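PDB 4ZQX: polyhedrin from Uranotaenia sapphirina cypovirus, which forms the crystalline polyhedra that enclose cypovirus particles and binds ATP. Local coordinates for residues A[25-30]-A[49-54]; A[102-107]-A[174-179]; A[45-50]-A[199-204]; A[114-119]-A[141-146]. All blocks are in the same frame, centred on the assembly; numbering follows the deposited sequence.

Contact 1: residues A[25-30]-A[49-54]; sequences ANMELV and FVIKGV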
# COMPACT_ATOMS: atom_id res chain seq x y z
N ALA A 25 17.42 7.48 -9.75
CA ALA A 25 17.72 8.19 -8.51
C ALA A 25 16.42 8.71 -7.92
O ALA A 25 15.58 9.24 -8.65
CB ALA A 25 18.68 9.33 -8.75
N ASN A 26 16.25 8.55 -6.61
CA ASN A 26 15.00 8.96 -5.99
C ASN A 26 14.82 10.47 -5.83
O ASN A 26 15.75 11.18 -5.47
CB ASN A 26 14.87 8.32 -4.61
CG ASN A 26 14.47 6.88 -4.66
OD1 ASN A 26 13.72 6.46 -5.54
ND2 ASN A 26 14.96 6.10 -3.72
N MET A 27 13.59 10.93 -6.05
CA MET A 27 13.12 12.18 -5.45
C MET A 27 12.74 11.85 -4.02
O MET A 27 12.36 10.70 -3.73
CB MET A 27 11.91 12.74 -6.19
CG MET A 27 12.18 13.08 -7.65
SD MET A 27 10.64 13.46 -8.53
CE MET A 27 9.96 11.83 -8.70
N GLU A 28 12.84 12.84 -3.13
CA GLU A 28 12.60 12.62 -1.70
C GLU A 28 11.49 13.53 -1.19
O GLU A 28 11.44 14.72 -1.52
CB GLU A 28 13.87 12.90 -0.89
CG GLU A 28 15.12 12.21 -1.39
CD GLU A 28 15.14 10.71 -1.16
OE1 GLU A 28 14.38 10.23 -0.31
OE2 GLU A 28 15.96 10.02 -1.81
N LEU A 29 10.60 12.96 -0.37
CA LEU A 29 9.52 13.71 0.28
C LEU A 29 9.52 13.41 1.78
O LEU A 29 9.45 12.26 2.19
CB LEU A 29 8.16 13.32 -0.32
CG LEU A 29 6.89 13.82 0.39
CD1 LEU A 29 6.77 15.33 0.33
CD2 LEU A 29 5.65 13.16 -0.20
N VAL A 30 9.65 14.45 2.59
CA VAL A 30 9.42 14.33 4.02
C VAL A 30 8.30 15.25 4.43
O VAL A 30 8.35 16.45 4.21
CB VAL A 30 10.66 14.67 4.85
CG1 VAL A 30 10.34 14.61 6.35
CG2 VAL A 30 11.79 13.72 4.52
N PHE A 49 10.31 8.23 -10.15
CA PHE A 49 9.42 8.62 -11.25
C PHE A 49 8.17 9.38 -10.80
O PHE A 49 7.83 10.43 -11.34
CB PHE A 49 9.04 7.36 -12.04
CG PHE A 49 10.24 6.57 -12.47
CD1 PHE A 49 11.10 7.09 -13.42
CD2 PHE A 49 10.53 5.34 -11.91
CE1 PHE A 49 12.22 6.38 -13.82
CE2 PHE A 49 11.64 4.62 -12.31
CZ PHE A 49 12.49 5.15 -13.27
N VAL A 50 7.48 8.85 -9.80
CA VAL A 50 6.36 9.54 -9.17
C VAL A 50 6.31 9.19 -7.70
O VAL A 50 6.13 8.02 -7.36
CB VAL A 50 4.98 9.14 -9.78
CG1 VAL A 50 3.93 10.10 -9.27
CG2 VAL A 50 5.01 9.12 -11.28
N ILE A 51 6.50 10.18 -6.82
CA ILE A 51 6.28 9.93 -5.39
C ILE A 51 4.79 10.03 -5.16
O ILE A 51 4.15 10.98 -5.61
CB ILE A 51 6.96 10.96 -4.46
CG1 ILE A 51 8.45 11.10 -4.77
CG2 ILE A 51 6.72 10.54 -2.98
CD1 ILE A 51 9.14 12.15 -3.91
N LYS A 52 4.23 9.05 -4.45
CA LYS A 52 2.83 9.08 -4.05
C LYS A 52 2.76 9.04 -2.53
O LYS A 52 2.89 7.99 -1.92
CB LYS A 52 2.08 7.90 -4.68
CG LYS A 52 2.05 8.01 -6.19
CD LYS A 52 1.40 6.85 -6.86
CE LYS A 52 1.48 7.05 -8.38
NZ LYS A 52 0.72 6.07 -9.18
N GLY A 53 2.62 10.22 -1.92
CA GLY A 53 2.59 10.36 -0.48
C GLY A 53 1.15 10.42 -0.02
O GLY A 53 0.49 11.45 -0.15
N VAL A 54 0.64 9.29 0.47
CA VAL A 54 -0.78 9.15 0.78
C VAL A 54 -0.90 8.81 2.25
O VAL A 54 -0.39 7.78 2.68
CB VAL A 54 -1.43 8.02 -0.05
CG1 VAL A 54 -2.91 7.85 0.30
CG2 VAL A 54 -1.22 8.30 -1.55

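Contact 2: residues A[102-107]-A[174-179]; sequences LSFYLR and IAVIVP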
# COMPACT_ATOMS: atom_id res chain seq x y z
N LEU A 102 1.56 21.68 9.06
CA LEU A 102 2.20 20.67 8.22
C LEU A 102 3.27 21.32 7.37
O LEU A 102 3.06 22.42 6.84
CB LEU A 102 1.19 19.99 7.31
CG LEU A 102 0.05 19.23 7.96
CD1 LEU A 102 -0.97 18.78 6.93
CD2 LEU A 102 0.61 18.04 8.69
N SER A 103 4.41 20.65 7.27
CA SER A 103 5.54 21.07 6.45
C SER A 103 5.85 19.97 5.46
O SER A 103 5.95 18.81 5.85
CB SER A 103 6.76 21.29 7.33
OG SER A 103 6.49 22.23 8.34
N PHE A 104 6.02 20.35 4.20
CA PHE A 104 6.30 19.42 3.12
C PHE A 104 7.67 19.76 2.54
O PHE A 104 7.84 20.82 1.98
CB PHE A 104 5.25 19.54 2.01
CG PHE A 104 3.86 19.18 2.45
CD1 PHE A 104 3.07 20.09 3.12
CD2 PHE A 104 3.35 17.92 2.20
CE1 PHE A 104 1.81 19.75 3.53
CE2 PHE A 104 2.10 17.58 2.61
CZ PHE A 104 1.32 18.50 3.28
N TYR A 105 8.62 18.84 2.68
CA TYR A 105 9.99 19.03 2.20
C TYR A 105 10.24 18.14 0.99
O TYR A 105 10.11 16.93 1.10
CB TYR A 105 10.97 18.72 3.32
CG TYR A 105 10.92 19.75 4.42
CD1 TYR A 105 11.52 20.99 4.26
CD2 TYR A 105 10.23 19.51 5.61
CE1 TYR A 105 11.46 21.96 5.24
CE2 TYR A 105 10.19 20.46 6.61
CZ TYR A 105 10.80 21.69 6.41
OH TYR A 105 10.77 22.69 7.37
N LEU A 106 10.56 18.74 -0.15
CA LEU A 106 10.79 18.01 -1.40
C LEU A 106 12.22 18.22 -1.87
O LEU A 106 12.70 19.36 -1.91
CB LEU A 106 9.84 18.49 -2.50
CG LEU A 106 8.36 18.09 -2.44
CD1 LEU A 106 7.65 18.77 -1.28
CD2 LEU A 106 7.66 18.43 -3.75
N ARG A 107 12.92 17.14 -2.22
CA ARG A 107 14.31 17.28 -2.64
C ARG A 107 14.60 16.35 -3.80
O ARG A 107 14.36 15.15 -3.71
CB ARG A 107 15.27 16.96 -1.47
CG ARG A 107 16.72 17.39 -1.73
CD ARG A 107 17.72 16.74 -0.75
NE ARG A 107 19.03 17.39 -0.82
CZ ARG A 107 19.98 17.10 -1.69
NH1 ARG A 107 19.80 16.14 -2.59
NH2 ARG A 107 21.13 17.77 -1.67
N ILE A 174 -4.13 13.36 3.40
CA ILE A 174 -3.16 13.98 2.50
C ILE A 174 -2.91 13.13 1.27
O ILE A 174 -2.73 11.91 1.36
CB ILE A 174 -1.79 14.18 3.20
CG1 ILE A 174 -1.92 15.10 4.41
CG2 ILE A 174 -0.78 14.74 2.22
CD1 ILE A 174 -0.62 15.24 5.20
N ALA A 175 -2.88 13.79 0.12
CA ALA A 175 -2.41 13.16 -1.12
C ALA A 175 -1.41 14.07 -1.82
O ALA A 175 -1.76 15.16 -2.25
CB ALA A 175 -3.57 12.86 -2.04
N VAL A 176 -0.18 13.59 -1.91
CA VAL A 176 0.90 14.32 -2.55
C VAL A 176 1.36 13.50 -3.74
O VAL A 176 1.64 12.31 -3.61
CB VAL A 176 2.09 14.53 -1.58
CG1 VAL A 176 3.22 15.32 -2.24
CG2 VAL A 176 1.62 15.25 -0.37
N ILE A 177 1.39 14.13 -4.91
CA ILE A 177 1.87 13.49 -6.12
C ILE A 177 3.05 14.31 -6.64
O ILE A 177 2.88 15.49 -6.92
CB ILE A 177 0.77 13.47 -7.20
CG1 ILE A 177 -0.45 12.70 -6.67
CG2 ILE A 177 1.27 12.78 -8.48
CD1 ILE A 177 -1.68 12.80 -7.53
N VAL A 178 4.22 13.68 -6.76
CA VAL A 178 5.45 14.38 -7.13
C VAL A 178 6.08 13.74 -8.36
O VAL A 178 6.78 12.73 -8.24
CB VAL A 178 6.49 14.33 -6.00
CG1 VAL A 178 7.70 15.17 -6.36
CG2 VAL A 178 5.88 14.81 -4.71
N PRO A 179 5.84 14.32 -9.55
CA PRO A 179 6.39 13.73 -10.78
C PRO A 179 7.81 14.19 -11.07
O PRO A 179 8.21 15.29 -10.67
CB PRO A 179 5.44 14.26 -11.88
CG PRO A 179 4.51 15.18 -11.23
CD PRO A 179 5.00 15.48 -9.85

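Contact 3: residues A[45-50]-A[199-204]; sequences FANPFV and EGLDTV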
# COMPACT_ATOMS: atom_id res chain seq x y z
N PHE A 45 8.79 9.40 2.05
CA PHE A 45 8.45 8.66 0.83
C PHE A 45 9.51 8.98 -0.20
O PHE A 45 10.06 10.07 -0.21
CB PHE A 45 7.11 9.11 0.23
CG PHE A 45 5.94 8.96 1.16
CD1 PHE A 45 5.63 9.96 2.06
CD2 PHE A 45 5.13 7.83 1.10
CE1 PHE A 45 4.53 9.83 2.91
CE2 PHE A 45 4.04 7.69 1.95
CZ PHE A 45 3.74 8.70 2.85
N ALA A 46 9.76 8.04 -1.10
CA ALA A 46 10.71 8.27 -2.19
C ALA A 46 10.38 7.42 -3.41
O ALA A 46 9.89 6.30 -3.29
CB ALA A 46 12.12 7.96 -1.73
N ASN A 47 10.70 7.96 -4.58
CA ASN A 47 10.63 7.22 -5.86
C ASN A 47 11.35 8.00 -6.94
O ASN A 47 11.45 9.20 -6.83
CB ASN A 47 9.17 7.03 -6.29
CG ASN A 47 9.02 5.99 -7.39
OD1 ASN A 47 8.85 6.32 -8.57
ND2 ASN A 47 9.09 4.73 -7.00
N PRO A 48 11.84 7.32 -8.00
CA PRO A 48 12.49 8.11 -9.05
C PRO A 48 11.53 8.74 -10.03
O PRO A 48 11.94 9.67 -10.71
CB PRO A 48 13.37 7.06 -9.78
CG PRO A 48 13.49 5.91 -8.81
CD PRO A 48 12.14 5.89 -8.12
N PHE A 49 10.31 8.23 -10.15
CA PHE A 49 9.42 8.62 -11.25
C PHE A 49 8.17 9.38 -10.80
O PHE A 49 7.83 10.43 -11.34
CB PHE A 49 9.04 7.36 -12.04
CG PHE A 49 10.24 6.57 -12.47
CD1 PHE A 49 11.10 7.09 -13.42
CD2 PHE A 49 10.53 5.34 -11.91
CE1 PHE A 49 12.22 6.38 -13.82
CE2 PHE A 49 11.64 4.62 -12.31
CZ PHE A 49 12.49 5.15 -13.27
N VAL A 50 7.48 8.85 -9.80
CA VAL A 50 6.36 9.54 -9.17
C VAL A 50 6.31 9.19 -7.70
O VAL A 50 6.13 8.02 -7.36
CB VAL A 50 4.98 9.14 -9.78
CG1 VAL A 50 3.93 10.10 -9.27
CG2 VAL A 50 5.01 9.12 -11.28
N GLU A 199 7.90 -0.86 -13.53
CA GLU A 199 8.48 -1.77 -12.55
C GLU A 199 9.04 -1.03 -11.34
O GLU A 199 9.12 -1.60 -10.25
CB GLU A 199 9.57 -2.62 -13.20
CG GLU A 199 8.99 -3.74 -14.05
CD GLU A 199 9.95 -4.31 -15.07
OE1 GLU A 199 11.13 -3.95 -15.08
OE2 GLU A 199 9.49 -5.13 -15.90
N GLY A 200 9.44 0.22 -11.54
CA GLY A 200 10.07 0.99 -10.48
C GLY A 200 9.13 1.79 -9.59
O GLY A 200 9.53 2.27 -8.53
N LEU A 201 7.88 1.93 -10.00
CA LEU A 201 6.88 2.65 -9.22
C LEU A 201 6.59 1.92 -7.91
O LEU A 201 6.45 0.71 -7.90
CB LEU A 201 5.59 2.75 -10.03
CG LEU A 201 5.65 3.57 -11.32
CD1 LEU A 201 4.30 3.54 -12.03
CD2 LEU A 201 6.05 5.01 -11.04
N ASP A 202 6.51 2.68 -6.82
CA ASP A 202 6.03 2.15 -5.54
C ASP A 202 6.90 1.01 -5.00
O ASP A 202 6.37 0.03 -4.48
CB ASP A 202 4.58 1.63 -5.70
CG ASP A 202 3.66 2.62 -6.39
OD1 ASP A 202 3.63 3.80 -6.00
OD2 ASP A 202 2.94 2.21 -7.33
N THR A 203 8.22 1.15 -5.09
CA THR A 203 9.13 0.08 -4.68
C THR A 203 10.03 0.45 -3.49
O THR A 203 10.88 -0.35 -3.10
CB THR A 203 10.01 -0.37 -5.86
OG1 THR A 203 10.73 0.75 -6.36
CG2 THR A 203 9.17 -0.93 -6.99
N VAL A 204 9.85 1.64 -2.91
CA VAL A 204 10.71 2.08 -1.82
C VAL A 204 9.94 2.05 -0.49
O VAL A 204 8.83 2.58 -0.40
CB VAL A 204 11.26 3.49 -2.07
CG1 VAL A 204 12.28 3.86 -0.99
CG2 VAL A 204 11.88 3.58 -3.48
O HOH W 1 8.43 4.19 -4.06
O HOH W 2 8.31 5.52 -0.26
O HOH W 3 5.69 5.41 -6.50

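Contact 4: residues A[114-119]-A[141-146]; sequences KASIDI and PCSYKR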
# COMPACT_ATOMS: atom_id res chain seq x y z
N LYS A 114 4.28 20.62 -11.77
CA LYS A 114 3.22 19.62 -11.69
C LYS A 114 3.12 18.93 -10.33
O LYS A 114 2.20 18.12 -10.12
CB LYS A 114 3.39 18.55 -12.79
CG LYS A 114 3.20 19.07 -14.24
CD LYS A 114 1.88 19.81 -14.49
CE LYS A 114 0.65 18.96 -14.24
NZ LYS A 114 0.35 17.99 -15.33
N ALA A 115 4.04 19.22 -9.42
CA ALA A 115 3.93 18.65 -8.08
C ALA A 115 2.64 19.14 -7.44
O ALA A 115 2.35 20.34 -7.47
CB ALA A 115 5.13 19.03 -7.24
N SER A 116 1.84 18.22 -6.89
CA SER A 116 0.56 18.61 -6.30
C SER A 116 0.44 18.13 -4.86
O SER A 116 0.80 17.01 -4.54
CB SER A 116 -0.61 18.10 -7.14
OG SER A 116 -0.60 16.70 -7.23
N ILE A 117 -0.06 19.01 -4.00
CA ILE A 117 -0.28 18.71 -2.60
C ILE A 117 -1.75 18.98 -2.33
O ILE A 117 -2.19 20.12 -2.41
CB ILE A 117 0.61 19.57 -1.68
CG1 ILE A 117 2.09 19.33 -1.99
CG2 ILE A 117 0.31 19.27 -0.20
CD1 ILE A 117 3.03 20.31 -1.30
N ASP A 118 -2.50 17.93 -2.05
CA ASP A 118 -3.94 18.03 -1.89
C ASP A 118 -4.30 17.66 -0.45
O ASP A 118 -4.10 16.52 -0.02
CB ASP A 118 -4.58 17.07 -2.91
CG ASP A 118 -6.11 17.16 -2.96
OD1 ASP A 118 -6.70 18.12 -2.41
OD2 ASP A 118 -6.70 16.25 -3.58
N ILE A 119 -4.80 18.64 0.29
CA ILE A 119 -5.29 18.44 1.65
C ILE A 119 -6.77 18.10 1.56
O ILE A 119 -7.59 18.94 1.14
CB ILE A 119 -5.11 19.69 2.50
CG1 ILE A 119 -3.66 20.18 2.44
CG2 ILE A 119 -5.53 19.42 3.94
CD1 ILE A 119 -2.64 19.17 2.88
N PRO A 141 -7.18 22.26 -9.12
CA PRO A 141 -6.28 23.32 -9.58
C PRO A 141 -5.41 23.92 -8.48
O PRO A 141 -4.27 24.27 -8.73
CB PRO A 141 -7.25 24.37 -10.13
CG PRO A 141 -8.42 23.61 -10.58
CD PRO A 141 -8.56 22.47 -9.61
N CYS A 142 -5.98 24.04 -7.28
CA CYS A 142 -5.31 24.67 -6.15
C CYS A 142 -4.12 23.87 -5.64
O CYS A 142 -3.25 24.40 -4.96
CB CYS A 142 -6.29 24.93 -4.99
SG CYS A 142 -7.01 23.45 -4.19
N SER A 143 -4.11 22.58 -5.93
CA SER A 143 -3.12 21.69 -5.35
C SER A 143 -1.72 21.86 -5.98
O SER A 143 -0.72 21.45 -5.40
CB SER A 143 -3.56 20.23 -5.45
OG SER A 143 -3.58 19.78 -6.80
N TYR A 144 -1.66 22.47 -7.16
CA TYR A 144 -0.39 22.69 -7.84
C TYR A 144 0.22 23.98 -7.30
O TYR A 144 -0.29 25.05 -7.57
CB TYR A 144 -0.59 22.83 -9.35
CG TYR A 144 -1.14 21.60 -10.02
CD1 TYR A 144 -0.33 20.50 -10.28
CD2 TYR A 144 -2.47 21.53 -10.39
CE1 TYR A 144 -0.83 19.37 -10.89
CE2 TYR A 144 -2.98 20.40 -11.01
CZ TYR A 144 -2.16 19.33 -11.24
OH TYR A 144 -2.67 18.22 -11.85
N LYS A 145 1.29 23.87 -6.53
CA LYS A 145 1.79 25.05 -5.82
C LYS A 145 2.73 25.90 -6.67
O LYS A 145 2.74 27.13 -6.54
CB LYS A 145 2.46 24.64 -4.50
CG LYS A 145 1.59 23.80 -3.57
CD LYS A 145 0.21 24.40 -3.37
CE LYS A 145 -0.65 23.56 -2.47
NZ LYS A 145 -1.98 24.21 -2.32
N ARG A 146 3.49 25.25 -7.55
CA ARG A 146 4.40 25.95 -8.47
C ARG A 146 5.28 27.00 -7.76
O ARG A 146 6.08 26.63 -6.90
CB ARG A 146 3.64 26.51 -9.68
CG ARG A 146 2.80 25.45 -10.39
CD ARG A 146 2.32 25.91 -11.75
NE ARG A 146 1.10 25.21 -12.13
CZ ARG A 146 -0.12 25.61 -11.76
NH1 ARG A 146 -0.27 26.73 -11.04
NH2 ARG A 146 -1.18 24.91 -12.10
O HOH W 4 3.41 22.51 -8.35
O HOH W 5 -3.75 22.19 -1.14

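Contact 1: residues A[25-30]-A[49-54]
Strands 27-30 and 50-54 run nearly parallel, 15° apart, with axes 8.0 Å from each other at closest approach, and Met27 faces Ile51. No hydrogen bond joins them; the contact is made by side chains. Ile51 carries much of it. Its CG1 is anti to the carbonyl carbon, and an extended chi2 (177°) carries CD1 to the other strand. There Ile51 CD1 lies 3.6 Å from Met27 CB and 3.9 Å from Leu29 CB. It also packs against the Met27 carbonyl, with CD1 3.5 Å from Met27 O. The second branch, Ile51 CG2, meets Leu29 CD2 at 4.0 Å, and the two side chains cross obliquely. Gly53 has no side chain, and Leu29 CD2 approaches Gly53 CA to 4.2 Å. At the other end the Met27 chain is bent at chi3 (-74°), which sets CE 3.7 Å from Phe49 O. From strand 173-179, Val176 packs on Leu29, and Val178 on Met27 and Ile51. Glu28 points away from this layer and bonds through OE1 to His44. This is the packing of a beta sandwich: strand 27-34 of one antiparallel sheet lies over strand 50-55 of the other, with apolar side chains between.

Contact 2: residues A[102-107]-A[174-179]
Ile174 opens the contact by meeting two residues of strand 102-107. Its CG1 is anti to the carbonyl carbon (chi1 -61°), and an extended chi2 (175°) sends CD1 on toward Leu102. Ile174 CD1 meets Leu102 CD1 tip to tip at 4.0 Å. The other branch, Ile174 CG2, sits at the edge of the Phe104 ring, near its plane, 4.1 Å from CE2. Ala175 turns to the far side of its sheet, where it packs on Thr203 of a neighbouring subunit.

Val176 comes next on the inner side. Its CG2 lies beside its own backbone N and approaches the same corner of the ring, 3.8 Å from Phe104 CE2. Phe104 CE2 therefore touches both Ile174 and Val176. The Val176 side chain runs obliquely to that of Phe104.

Val178 closes the series. Both its methyls meet one methyl of the other strand: Leu106 CD2 is 4.1 Å from Val178 CG2 and 4.2 Å from Val178 CG1.

The strands draw together along this path. The CA atoms of Leu102 and Ile174 are 10.3 Å apart, those of Leu106 and Val178 8.6 Å. No hydrogen bond crosses this apolar interior of the beta sandwich, where the two sheets face each other.

Strand 101-107 lies between strands 27-34 and 160-166 in its sheet, and strand 173-179 lies between 50-55 and 116-120 in the other. Leu29 and Ile31 from the first sheet and Ile117 and Ile119 from the second extend the same core. On the outer side of strand 101-107, Arg107 NH2 bonds to Ser154 O and Tyr105 OH to Leu230 N, and both partners belong to the ATP pocket.

Contact 3: residues A[45-50]-A[199-204]
Asn47 and Gly200 form the direct, tight link of the contact. Asn47 ND2 donates to Gly200 O at 2.9 Å with an N-H...O angle of 153°, and the acceptor lies close to the amide plane. The same carbonyl also accepts from Thr203 OG1, which comes from the opposite face of its plane. The Asn47 amide is gripped at both ends. Asn47 OD1 accepts from Phe49 N at 2.9 Å and from Val50 N at 3.1 Å, one from each face of its plane. The first of these bonds makes an Asx turn. Asn47 thus ties the bend between strands 40-47 and 50-55 to the type II beta turn of Gly200 to Thr203, which begins at the end of helix 194-200. Apolar packing backs this link. Leu201 CD2 lies 3.9 Å from Phe49 CB, and Gly200 CA sits at the edge of the Phe49 ring. Val204 also packs closely, with CB 3.4 Å from Ala46 O.

The remaining backbone links are looser and run through water. One water donates to Ala46 O and accepts from Val204 N and Asn47 ND2. A second accepts from Ala46 N and donates to Val204 O. A third donates to Val50 O and to Asp202 OD1. The solvent side is at Asp202 and Val204, both partly exposed. Leu201 O accepts from Lys52 NZ of a neighbouring subunit, and Val204 packs on Ile138 of that subunit.

Contact 4: residues A[114-119]-A[141-146]
Ile117 N donates to Ser143 O at 2.9 Å, with an N-H...O angle of 166°, the one direct hydrogen bond between the segments. Ser143 OG stands between its backbone N and carbonyl carbon (chi1 67°). It bonds there to Pro140 O and touches Ser116 CB at 3.4 Å. Ser143 CB packs on Ile117 O at 3.3 Å. Strand 116-120 is an outermost strand of the three-stranded sheet in this chain. One edge pairs with strand 173-179, and the 3-10 turn 141-143 with the residues after it lies along the other. Tyr144 and Lys114 lie side by side, pointing the same way. The folded Lys114 chain puts CE 3.7 Å from Tyr144 CE1. Lys114 O meets the edge of the Tyr144 ring, near its plane, 3.4 Å from CE1. Lys145 bends at chi2 (-49°) and then runs extended, with CE 3.8 Å from Ile117 O. Its NZ donates to Cys142 O at 2.9 Å, back across its own turn. A water accepts from Lys145 NZ and donates to Ile117 O. Another water joins Ala115 O to Arg146 N.

Overall arrangement
Contacts 1 and 2 are the buried core. Both pack the six-stranded sheet on the three-stranded one through apolar side chains, without a hydrogen bond. They adjoin: strands 27-34 and 101-107 are neighbours in one sheet, 50-55 and 173-179 in the other. Contact 3 shares Phe49 and Val50 with contact 1. It is largely buried too, but lies farther out, near two other subunits, and mixes amide and water bonds with apolar packing. Contact 4 lies at one edge of the three-stranded sheet and is only partly buried. It combines one direct hydrogen bond with water bridges, one of them from a lysine. It touches contact 2 through strands 116-120 and 173-179. Contacts 3 and 4 do not touch.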